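Local coordinates for protein urocanate hydratase (Paenibacillus sp. Soil724D2, PDB 7NED) that catalyses the hydration of thiourocanate in bacterial ergothioneine catabolism, probably using its bound NAD+ in the way of the urocanase family, at residues A43-A48 and S256-V261; G314-S319 and G483-Y488; D68-I73 and F82-F87. One frame throughout, in Å; residues are numbered along the deposited sequence.

Interaction 1 of 3, residues A43-A48 and S256-V261; sequences AALAKA and SAHDLV. With NAD (nicotinamide-adenine-dinucleotide), chain C.
His258 turns the NE2 edge of its imidazole to the carbonyl of Ala43, giving a hydrogen bond of 2.9 Å from NE2 to Ala43 O. The oxygen lies almost in the ring plane, yet the nitrogen stands well above the carbonyl plane and the N-H...O angle is only 131°, so the bond is bent. Histidine suits the place because its second nitrogen can serve the cofactor: ND1 makes a weak hydrogen bond, 2.7 Å long, to NAD O3D on the nicotinamide-side ribose. On one ring face, near the rim, lies NAD O2D; Asp259 CB lies over the opposite face.

Leu45 comes in from an oblique direction, its CD2 methyl 3.7 Å from His258 NE2 and also against the carboxylate of Asp259. The two alanines are small enough for the chain to run close beside the diphosphate, and Ala43 N donates to NAD O1N at 2.9 Å. Ala44 CB lies 4.2 Å from Ser256 CB, which itself rests 3.6 Å from NAD O1A.

Behind this shell, a type I turn from Ser256 to Asp259 presents the imidazole. Asp259 then forms an Asx turn, OD1 accepting from Val261 N at 3.0 Å, while OD2 is held by Tyr109. Trp119 meets the His258 ring and touches Ala43.

Residues 43-48 belong to the short hairpin of strands 40-42 and 46-47, with Ala48 packed on helix 17-31. Residues 256-261 follow strand 250-251 of the parallel Rossmann-like sheet, and Ala257 and Leu260 lean on helices 282-305 and 317-323.

Interaction 2 of 3, residues G314-S319 and G483-Y488; sequences GNNIRS and GGYAGY. With NAD (nicotinamide-adenine-dinucleotide), chain C.
The amide nitrogen of Asn316 hovers over the centre of the Tyr488 ring, 3.4 Å above its plane, with amide and ring turned nearly perpendicular (85°). Asn316 stands at the N-cap position of helix 317-323, in the loop that follows strand 309-312 of the Rossmann-like parallel sheet, but its side chain makes no capping bond; it reaches across to residues 483-488 instead. Asparagine suits this spot because its two amide ends do different work. ND2 faces the electron-rich ring of Tyr488 and also donates to a water, 3.3 Å away, which in turn donates to Gly484 O at 2.9 Å. OD1 points to the edge of the other tyrosine, lying near the ring plane of Tyr485 and 3.2 Å from its CE1; it also receives a weak hydrogen bond from His442.

Farther along the helix, Ser319 CB rests 3.7 Å from Tyr488 OH, a small side chain beside the phenol. Gly487 lets the loop turn between the tyrosines: at its positive phi a side chain would be jammed against the carbonyl before it. The second subunit reaches this turn through the backbone of Gly487 and through its Arg101, which packs on Tyr488.

Asn315 faces the other way, its amide nitrogen held by Asp253, and offers CB to the cofactor ribose at 3.2 Å from NAD O3D. Tyr485 sets CG anti to its carbonyl carbon (chi1 -74°), and the ring beyond it reaches the same sugar. Its OH ends 2.6 Å from NAD O2D, the two hydroxyls sharing a hydrogen bond.

Interaction 3 of 3, residues D68-I73 and F82-F87; sequences DETLVI and FKTHRF
Thr84 carries OG1 between its backbone N and carbonyl carbon (chi1 50°), whereas Thr70 holds OG1 anti to its carbonyl carbon (chi1 -59°); the two rotations set the hydroxyl oxygens 2.8 Å apart, with the side chains crossing at about a right angle. Threonine serves twice here, for its methyl packs as its hydroxyl pairs: Thr84 CG2 lies against both OG1 and CB of Thr70. The strongest polar partner of Thr70 OG1 is the carbonyl oxygen of Pro89.

The frame is an antiparallel beta hairpin of strands 69-74 and 77-83. Thr70 and Phe82 form a hydrogen-bonded pair, Thr70 N to Phe82 O at 2.7 Å and Phe82 N to Thr70 O at 2.8 Å, and Thr84 N to Asp68 O at 2.9 Å extends the ladder past the last strand residue. On the face of Thr70 and Phe82, Val72 sets CG2 3.6 Å from CE2 of Phe82, one methyl of a beta-branched side chain meeting the ring obliquely.

Glu69 and Lys83, a non-hydrogen-bonded pair, share the other face. Glu69 is bridged to Arg541 of the second subunit, whose Asn514 donates to Lys83 O. The Asn514 side chain thus reaches a carbonyl on a strand that is outermost within its own chain.

Lys83 bends at chi2 and chi4 and brings its carbons across Asp68, CE being 3.3 Å from OD2. NZ itself stays 4.1 Å from Asp68 OD2, too far for a salt bridge, so any attraction between the charges is probably modest, and the backbone hydrogen bonds probably do most of the joining.

Overall arrangement
Interactions 1 and 2 are two walls of one cofactor site, their centres 10 Å apart, and between them they bring all three family regions to NAD. They touch directly: His258 CG lies 3.3 Å from Tyr485 CE2, with the rings near parallel at about 15°, and Asp259 OD2 is 3.2 Å from Gly483 CA. The bound urocanate is close by, near the side chains of Ala43 and Tyr485. Interaction 3 is nested in the chain between the halves of interaction 1, yet its centre lies 31 Å from that contact and 34 Å from interaction 2. It shares with interaction 2 a contact with the second subunit.

Interaction 1 of 3, residues A43-A48 and S256-V261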
# COMPACT_ATOMS: atom_id res chain seq x y z
N ALA A 43 -6.46 -21.66 1.60
CA ALA A 43 -6.46 -20.88 2.85
C ALA A 43 -7.87 -20.44 3.25
O ALA A 43 -8.09 -19.34 3.77
CB ALA A 43 -5.53 -19.68 2.73
N ALA A 44 -8.84 -21.30 2.96
CA ALA A 44 -10.21 -21.22 3.48
C ALA A 44 -11.06 -20.18 2.76
O ALA A 44 -12.23 -20.42 2.46
CB ALA A 44 -10.22 -20.92 4.98
N LEU A 45 -10.49 -19.00 2.50
CA LEU A 45 -11.30 -17.99 1.83
C LEU A 45 -10.47 -17.10 0.90
O LEU A 45 -10.92 -16.00 0.56
CB LEU A 45 -12.05 -17.17 2.88
CG LEU A 45 -11.22 -16.19 3.71
CD1 LEU A 45 -12.18 -15.19 4.42
CD2 LEU A 45 -10.32 -16.91 4.77
N ALA A 46 -9.30 -17.56 0.45
CA ALA A 46 -8.51 -16.80 -0.50
C ALA A 46 -9.11 -17.00 -1.87
O ALA A 46 -9.16 -18.12 -2.37
CB ALA A 46 -7.05 -17.22 -0.46
N LYS A 47 -9.59 -15.93 -2.49
CA LYS A 47 -10.41 -16.07 -3.69
C LYS A 47 -9.68 -15.55 -4.92
O LYS A 47 -8.87 -14.62 -4.85
CB LYS A 47 -11.73 -15.32 -3.48
CG LYS A 47 -12.63 -15.98 -2.43
CD LYS A 47 -14.02 -15.39 -2.45
CE LYS A 47 -15.01 -16.17 -1.60
NZ LYS A 47 -16.29 -16.47 -2.35
N ALA A 48 -10.02 -16.13 -6.06
CA ALA A 48 -9.42 -15.74 -7.32
C ALA A 48 -10.06 -14.49 -7.91
O ALA A 48 -9.45 -13.87 -8.79
CB ALA A 48 -9.55 -16.88 -8.33
N SER A 256 -6.02 -23.93 9.03
CA SER A 256 -6.43 -22.59 8.70
C SER A 256 -6.77 -21.78 9.98
O SER A 256 -7.83 -21.32 10.10
CB SER A 256 -7.62 -22.63 7.76
OG SER A 256 -8.61 -23.48 8.28
N ALA A 257 -5.81 -21.60 10.89
CA ALA A 257 -5.98 -20.90 12.12
C ALA A 257 -6.13 -19.41 11.94
O ALA A 257 -6.50 -18.75 12.82
CB ALA A 257 -4.87 -21.22 13.11
N HIS A 258 -5.83 -18.92 10.77
CA HIS A 258 -5.98 -17.48 10.54
C HIS A 258 -7.44 -17.05 10.46
O HIS A 258 -7.72 -15.84 10.49
CB HIS A 258 -5.30 -17.10 9.22
CG HIS A 258 -5.95 -17.68 8.01
ND1 HIS A 258 -5.83 -19.02 7.67
CD2 HIS A 258 -6.73 -17.12 7.05
CE1 HIS A 258 -6.52 -19.25 6.56
NE2 HIS A 258 -7.06 -18.11 6.16
N ASP A 259 -8.37 -17.98 10.29
CA ASP A 259 -9.76 -17.57 10.12
C ASP A 259 -10.66 -18.48 10.95
O ASP A 259 -10.78 -19.68 10.67
CB ASP A 259 -10.19 -17.56 8.66
CG ASP A 259 -11.48 -16.74 8.47
OD1 ASP A 259 -12.55 -17.32 8.70
OD2 ASP A 259 -11.41 -15.49 8.22
N LEU A 260 -11.28 -17.88 11.97
CA LEU A 260 -12.12 -18.58 12.92
C LEU A 260 -13.54 -18.76 12.41
O LEU A 260 -14.36 -19.39 13.09
CB LEU A 260 -12.14 -17.84 14.26
CG LEU A 260 -10.78 -17.47 14.86
CD1 LEU A 260 -10.91 -16.84 16.26
CD2 LEU A 260 -9.85 -18.67 14.86
N VAL A 261 -13.87 -18.22 11.24
CA VAL A 261 -15.20 -18.39 10.70
C VAL A 261 -15.21 -19.42 9.58
O VAL A 261 -16.09 -20.28 9.52
CB VAL A 261 -15.77 -17.04 10.21
CG1 VAL A 261 -17.03 -17.27 9.41
CG2 VAL A 261 -15.95 -16.06 11.37
PA NAD C . -6.91 -24.77 3.71
O1A NAD C . -8.04 -24.07 4.46
O2A NAD C . -6.99 -25.28 2.33
O5B NAD C . -6.73 -26.20 4.60
C5B NAD C . -6.80 -26.03 5.96
C4B NAD C . -6.92 -27.52 6.51
O4B NAD C . -7.04 -27.57 7.91
C3B NAD C . -8.27 -28.02 5.90
O3B NAD C . -8.09 -29.24 5.29
C2B NAD C . -9.18 -28.16 7.16
O2B NAD C . -10.01 -29.26 7.11
C1B NAD C . -8.12 -28.49 8.20
N9A NAD C . -8.49 -28.16 9.57
C8A NAD C . -9.20 -27.07 10.07
N7A NAD C . -9.35 -27.10 11.37
C5A NAD C . -8.68 -28.25 11.77
C6A NAD C . -8.49 -28.85 13.04
N6A NAD C . -8.96 -28.28 14.17
N1A NAD C . -7.78 -30.00 13.14
C2A NAD C . -7.35 -30.54 11.97
N3A NAD C . -7.46 -30.09 10.71
C4A NAD C . -8.15 -28.93 10.65
O3 NAD C . -5.72 -23.85 4.14
PN NAD C . -4.31 -23.96 3.40
O1N NAD C . -4.10 -23.34 2.05
O2N NAD C . -3.74 -25.32 3.73
O5D NAD C . -3.28 -22.95 4.35
C5D NAD C . -3.26 -23.32 5.74
C4D NAD C . -2.46 -22.29 6.49
O4D NAD C . -1.23 -22.02 5.85
C3D NAD C . -3.34 -20.94 6.29
O3D NAD C . -3.41 -20.19 7.50
C2D NAD C . -2.52 -20.12 5.22
O2D NAD C . -2.52 -18.76 5.39
C1D NAD C . -1.17 -20.61 5.84
N1N NAD C . 0.08 -20.20 5.19
C2N NAD C . 0.30 -18.85 5.39
C3N NAD C . 1.46 -18.24 4.92
C7N NAD C . 1.58 -16.73 5.13
O7N NAD C . 2.66 -16.13 5.20
N7N NAD C . 0.41 -16.00 5.18
C4N NAD C . 2.39 -19.08 4.27
C5N NAD C . 2.12 -20.43 4.11
C6N NAD C . 0.94 -21.01 4.61

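Interaction 2 of 3, residues G314-S319 and G483-Y488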
# COMPACT_ATOMS: atom_id res chain seq x y z
N GLY A 314 3.33 -20.30 9.87
CA GLY A 314 2.88 -19.14 9.15
C GLY A 314 1.38 -19.08 9.03
O GLY A 314 0.88 -18.75 7.97
N ASN A 315 0.64 -19.41 10.08
CA ASN A 315 -0.81 -19.33 9.97
C ASN A 315 -1.43 -18.52 11.09
O ASN A 315 -2.61 -18.71 11.38
CB ASN A 315 -1.43 -20.73 9.91
CG ASN A 315 -1.12 -21.58 11.16
OD1 ASN A 315 -0.30 -21.18 12.00
ND2 ASN A 315 -1.74 -22.75 11.26
N ASN A 316 -0.68 -17.59 11.70
CA ASN A 316 -1.17 -16.84 12.87
C ASN A 316 -1.73 -17.71 13.97
O ASN A 316 -2.57 -17.25 14.74
CB ASN A 316 -2.20 -15.76 12.49
CG ASN A 316 -1.57 -14.47 12.00
OD1 ASN A 316 -0.65 -14.42 11.19
ND2 ASN A 316 -2.19 -13.38 12.44
N ILE A 317 -1.20 -18.93 14.13
CA ILE A 317 -1.79 -19.73 15.19
C ILE A 317 -1.38 -19.16 16.55
O ILE A 317 -2.18 -19.19 17.49
CB ILE A 317 -1.42 -21.22 15.05
CG1 ILE A 317 -2.31 -22.03 16.01
CG2 ILE A 317 0.04 -21.39 15.42
CD1 ILE A 317 -2.23 -23.58 15.87
N ARG A 318 -0.16 -18.59 16.68
CA ARG A 318 0.24 -18.06 17.98
C ARG A 318 -0.54 -16.79 18.29
O ARG A 318 -0.98 -16.59 19.44
CB ARG A 318 1.75 -17.77 18.02
CG ARG A 318 2.65 -19.04 17.93
CD ARG A 318 4.08 -18.61 17.62
NE ARG A 318 4.08 -17.73 16.46
CZ ARG A 318 5.01 -16.81 16.21
NH1 ARG A 318 6.04 -16.67 17.02
NH2 ARG A 318 4.90 -16.00 15.16
N SER A 319 -0.72 -15.93 17.28
CA SER A 319 -1.54 -14.74 17.47
C SER A 319 -2.93 -15.11 17.96
O SER A 319 -3.43 -14.52 18.92
CB SER A 319 -1.63 -13.93 16.16
OG SER A 319 -0.33 -13.65 15.65
N GLY A 483 -9.75 -11.74 6.66
CA GLY A 483 -10.09 -12.58 7.79
C GLY A 483 -9.25 -12.23 9.00
O GLY A 483 -9.02 -11.05 9.31
N GLY A 484 -8.74 -13.25 9.69
CA GLY A 484 -7.90 -12.99 10.84
C GLY A 484 -6.54 -12.42 10.51
O GLY A 484 -5.82 -11.99 11.43
N TYR A 485 -6.16 -12.38 9.22
CA TYR A 485 -4.95 -11.67 8.83
C TYR A 485 -5.17 -10.17 8.72
O TYR A 485 -4.20 -9.44 8.49
CB TYR A 485 -4.43 -12.14 7.48
CG TYR A 485 -3.76 -13.51 7.50
CD1 TYR A 485 -2.72 -13.78 8.36
CD2 TYR A 485 -4.20 -14.51 6.63
CE1 TYR A 485 -2.09 -15.07 8.36
CE2 TYR A 485 -3.60 -15.77 6.62
CZ TYR A 485 -2.54 -16.03 7.48
OH TYR A 485 -1.93 -17.27 7.49
N ALA A 486 -6.40 -9.69 8.85
CA ALA A 486 -6.64 -8.26 8.69
C ALA A 486 -5.79 -7.46 9.67
O ALA A 486 -5.79 -7.72 10.89
CB ALA A 486 -8.13 -7.93 8.89
N GLY A 487 -5.07 -6.47 9.14
CA GLY A 487 -4.20 -5.65 9.96
C GLY A 487 -2.82 -6.22 10.20
O GLY A 487 -1.99 -5.54 10.81
N TYR A 488 -2.55 -7.45 9.75
CA TYR A 488 -1.26 -8.07 10.03
C TYR A 488 -0.27 -7.97 8.88
O TYR A 488 0.94 -7.99 9.12
CB TYR A 488 -1.44 -9.56 10.38
CG TYR A 488 -1.85 -9.81 11.81
CD1 TYR A 488 -3.20 -9.95 12.15
CD2 TYR A 488 -0.91 -9.89 12.83
CE1 TYR A 488 -3.59 -10.17 13.46
CE2 TYR A 488 -1.30 -10.13 14.14
CZ TYR A 488 -2.64 -10.26 14.44
OH TYR A 488 -3.05 -10.51 15.73
PA NAD C . -6.91 -24.77 3.71
O1A NAD C . -8.04 -24.07 4.46
O2A NAD C . -6.99 -25.28 2.33
O5B NAD C . -6.73 -26.20 4.60
C5B NAD C . -6.80 -26.03 5.96
C4B NAD C . -6.92 -27.52 6.51
O4B NAD C . -7.04 -27.57 7.91
C3B NAD C . -8.27 -28.02 5.90
O3B NAD C . -8.09 -29.24 5.29
C2B NAD C . -9.18 -28.16 7.16
O2B NAD C . -10.01 -29.26 7.11
C1B NAD C . -8.12 -28.49 8.20
N9A NAD C . -8.49 -28.16 9.57
C8A NAD C . -9.20 -27.07 10.07
N7A NAD C . -9.35 -27.10 11.37
C5A NAD C . -8.68 -28.25 11.77
C6A NAD C . -8.49 -28.85 13.04
N6A NAD C . -8.96 -28.28 14.17
N1A NAD C . -7.78 -30.00 13.14
C2A NAD C . -7.35 -30.54 11.97
N3A NAD C . -7.46 -30.09 10.71
C4A NAD C . -8.15 -28.93 10.65
O3 NAD C . -5.72 -23.85 4.14
PN NAD C . -4.31 -23.96 3.40
O1N NAD C . -4.10 -23.34 2.05
O2N NAD C . -3.74 -25.32 3.73
O5D NAD C . -3.28 -22.95 4.35
C5D NAD C . -3.26 -23.32 5.74
C4D NAD C . -2.46 -22.29 6.49
O4D NAD C . -1.23 -22.02 5.85
C3D NAD C . -3.34 -20.94 6.29
O3D NAD C . -3.41 -20.19 7.50
C2D NAD C . -2.52 -20.12 5.22
O2D NAD C . -2.52 -18.76 5.39
C1D NAD C . -1.17 -20.61 5.84
N1N NAD C . 0.08 -20.20 5.19
C2N NAD C . 0.30 -18.85 5.39
C3N NAD C . 1.46 -18.24 4.92
C7N NAD C . 1.58 -16.73 5.13
O7N NAD C . 2.66 -16.13 5.20
N7N NAD C . 0.41 -16.00 5.18
C4N NAD C . 2.39 -19.08 4.27
C5N NAD C . 2.12 -20.43 4.11
C6N NAD C . 0.94 -21.01 4.61
O HOH W 1 -5.20 -13.76 13.68

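Interaction 3 of 3, residues D68-I73 and F82-F87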
# COMPACT_ATOMS: atom_id res chain seq x y z
N ASP A 68 -0.54 -3.04 -25.24
CA ASP A 68 -0.26 -1.70 -24.74
C ASP A 68 -1.35 -1.18 -23.81
O ASP A 68 -1.46 0.04 -23.60
CB ASP A 68 -0.05 -0.72 -25.90
CG ASP A 68 -1.26 -0.57 -26.77
OD1 ASP A 68 -2.28 -1.28 -26.59
OD2 ASP A 68 -1.19 0.29 -27.67
N GLU A 69 -2.13 -2.06 -23.21
CA GLU A 69 -3.18 -1.68 -22.29
C GLU A 69 -2.93 -2.29 -20.93
O GLU A 69 -2.17 -3.27 -20.78
CB GLU A 69 -4.56 -2.11 -22.81
CG GLU A 69 -4.91 -1.38 -24.13
CD GLU A 69 -6.21 -1.84 -24.76
OE1 GLU A 69 -6.64 -3.00 -24.50
OE2 GLU A 69 -6.80 -1.04 -25.54
N THR A 70 -3.56 -1.69 -19.92
CA THR A 70 -3.52 -2.24 -18.58
C THR A 70 -4.94 -2.36 -18.06
O THR A 70 -5.71 -1.39 -18.05
CB THR A 70 -2.68 -1.36 -17.64
OG1 THR A 70 -1.35 -1.26 -18.16
CG2 THR A 70 -2.66 -1.96 -16.22
N LEU A 71 -5.29 -3.56 -17.61
CA LEU A 71 -6.51 -3.83 -16.87
C LEU A 71 -6.28 -3.58 -15.38
O LEU A 71 -5.33 -4.12 -14.80
CB LEU A 71 -6.97 -5.28 -17.10
CG LEU A 71 -7.99 -5.91 -16.13
CD1 LEU A 71 -9.34 -5.13 -16.16
CD2 LEU A 71 -8.21 -7.38 -16.45
N VAL A 72 -7.15 -2.81 -14.77
CA VAL A 72 -7.08 -2.53 -13.34
C VAL A 72 -8.07 -3.42 -12.62
O VAL A 72 -9.27 -3.40 -12.93
CB VAL A 72 -7.36 -1.06 -13.05
CG1 VAL A 72 -7.68 -0.89 -11.59
CG2 VAL A 72 -6.16 -0.20 -13.50
N ILE A 73 -7.59 -4.21 -11.66
CA ILE A 73 -8.46 -5.06 -10.84
C ILE A 73 -8.38 -4.57 -9.39
O ILE A 73 -7.28 -4.32 -8.86
CB ILE A 73 -8.07 -6.55 -10.99
CG1 ILE A 73 -8.52 -7.06 -12.36
CG2 ILE A 73 -8.70 -7.42 -9.84
CD1 ILE A 73 -7.87 -8.41 -12.74
N PHE A 82 -6.95 0.76 -19.38
CA PHE A 82 -6.23 2.02 -19.58
C PHE A 82 -5.13 1.82 -20.60
O PHE A 82 -4.49 0.78 -20.65
CB PHE A 82 -5.63 2.54 -18.26
CG PHE A 82 -6.65 2.83 -17.21
CD1 PHE A 82 -7.25 4.08 -17.14
CD2 PHE A 82 -7.10 1.82 -16.38
CE1 PHE A 82 -8.24 4.36 -16.18
CE2 PHE A 82 -8.09 2.08 -15.42
CZ PHE A 82 -8.64 3.34 -15.31
N LYS A 83 -4.92 2.84 -21.42
CA LYS A 83 -3.76 2.83 -22.29
C LYS A 83 -2.48 3.06 -21.50
O LYS A 83 -2.37 4.07 -20.79
CB LYS A 83 -3.93 3.90 -23.35
CG LYS A 83 -2.82 4.00 -24.33
CD LYS A 83 -2.68 2.83 -25.22
CE LYS A 83 -1.51 3.14 -26.13
NZ LYS A 83 -1.93 4.29 -26.97
N THR A 84 -1.51 2.16 -21.66
CA THR A 84 -0.18 2.35 -21.11
C THR A 84 0.82 2.17 -22.24
O THR A 84 0.84 2.97 -23.17
CB THR A 84 0.09 1.41 -19.94
OG1 THR A 84 -0.24 0.05 -20.32
CG2 THR A 84 -0.80 1.83 -18.79
N HIS A 85 1.62 1.12 -22.19
CA HIS A 85 2.56 0.84 -23.27
C HIS A 85 2.91 -0.63 -23.17
O HIS A 85 2.53 -1.30 -22.21
CB HIS A 85 3.81 1.73 -23.20
CG HIS A 85 4.51 1.69 -21.89
ND1 HIS A 85 5.62 0.91 -21.67
CD2 HIS A 85 4.24 2.30 -20.71
CE1 HIS A 85 6.02 1.06 -20.42
NE2 HIS A 85 5.21 1.91 -19.82
N ARG A 86 3.61 -1.15 -24.16
CA ARG A 86 3.73 -2.60 -24.12
C ARG A 86 4.83 -3.08 -23.19
O ARG A 86 4.98 -4.29 -23.01
CB ARG A 86 3.95 -3.19 -25.52
CG ARG A 86 5.29 -2.89 -26.15
CD ARG A 86 5.30 -3.39 -27.62
NE ARG A 86 6.63 -3.29 -28.22
CZ ARG A 86 7.11 -2.18 -28.77
NH1 ARG A 86 6.36 -1.07 -28.82
NH2 ARG A 86 8.33 -2.16 -29.28
N PHE A 87 5.61 -2.16 -22.59
CA PHE A 87 6.55 -2.55 -21.54
C PHE A 87 6.01 -2.21 -20.17
O PHE A 87 6.79 -2.04 -19.22
CB PHE A 87 7.91 -1.91 -21.79
CG PHE A 87 8.54 -2.40 -23.03
CD1 PHE A 87 9.25 -3.60 -23.03
CD2 PHE A 87 8.38 -1.70 -24.22
CE1 PHE A 87 9.82 -4.07 -24.20
CE2 PHE A 87 8.95 -2.16 -25.39
CZ PHE A 87 9.68 -3.36 -25.38
O HOH W 2 0.63 -3.00 -21.03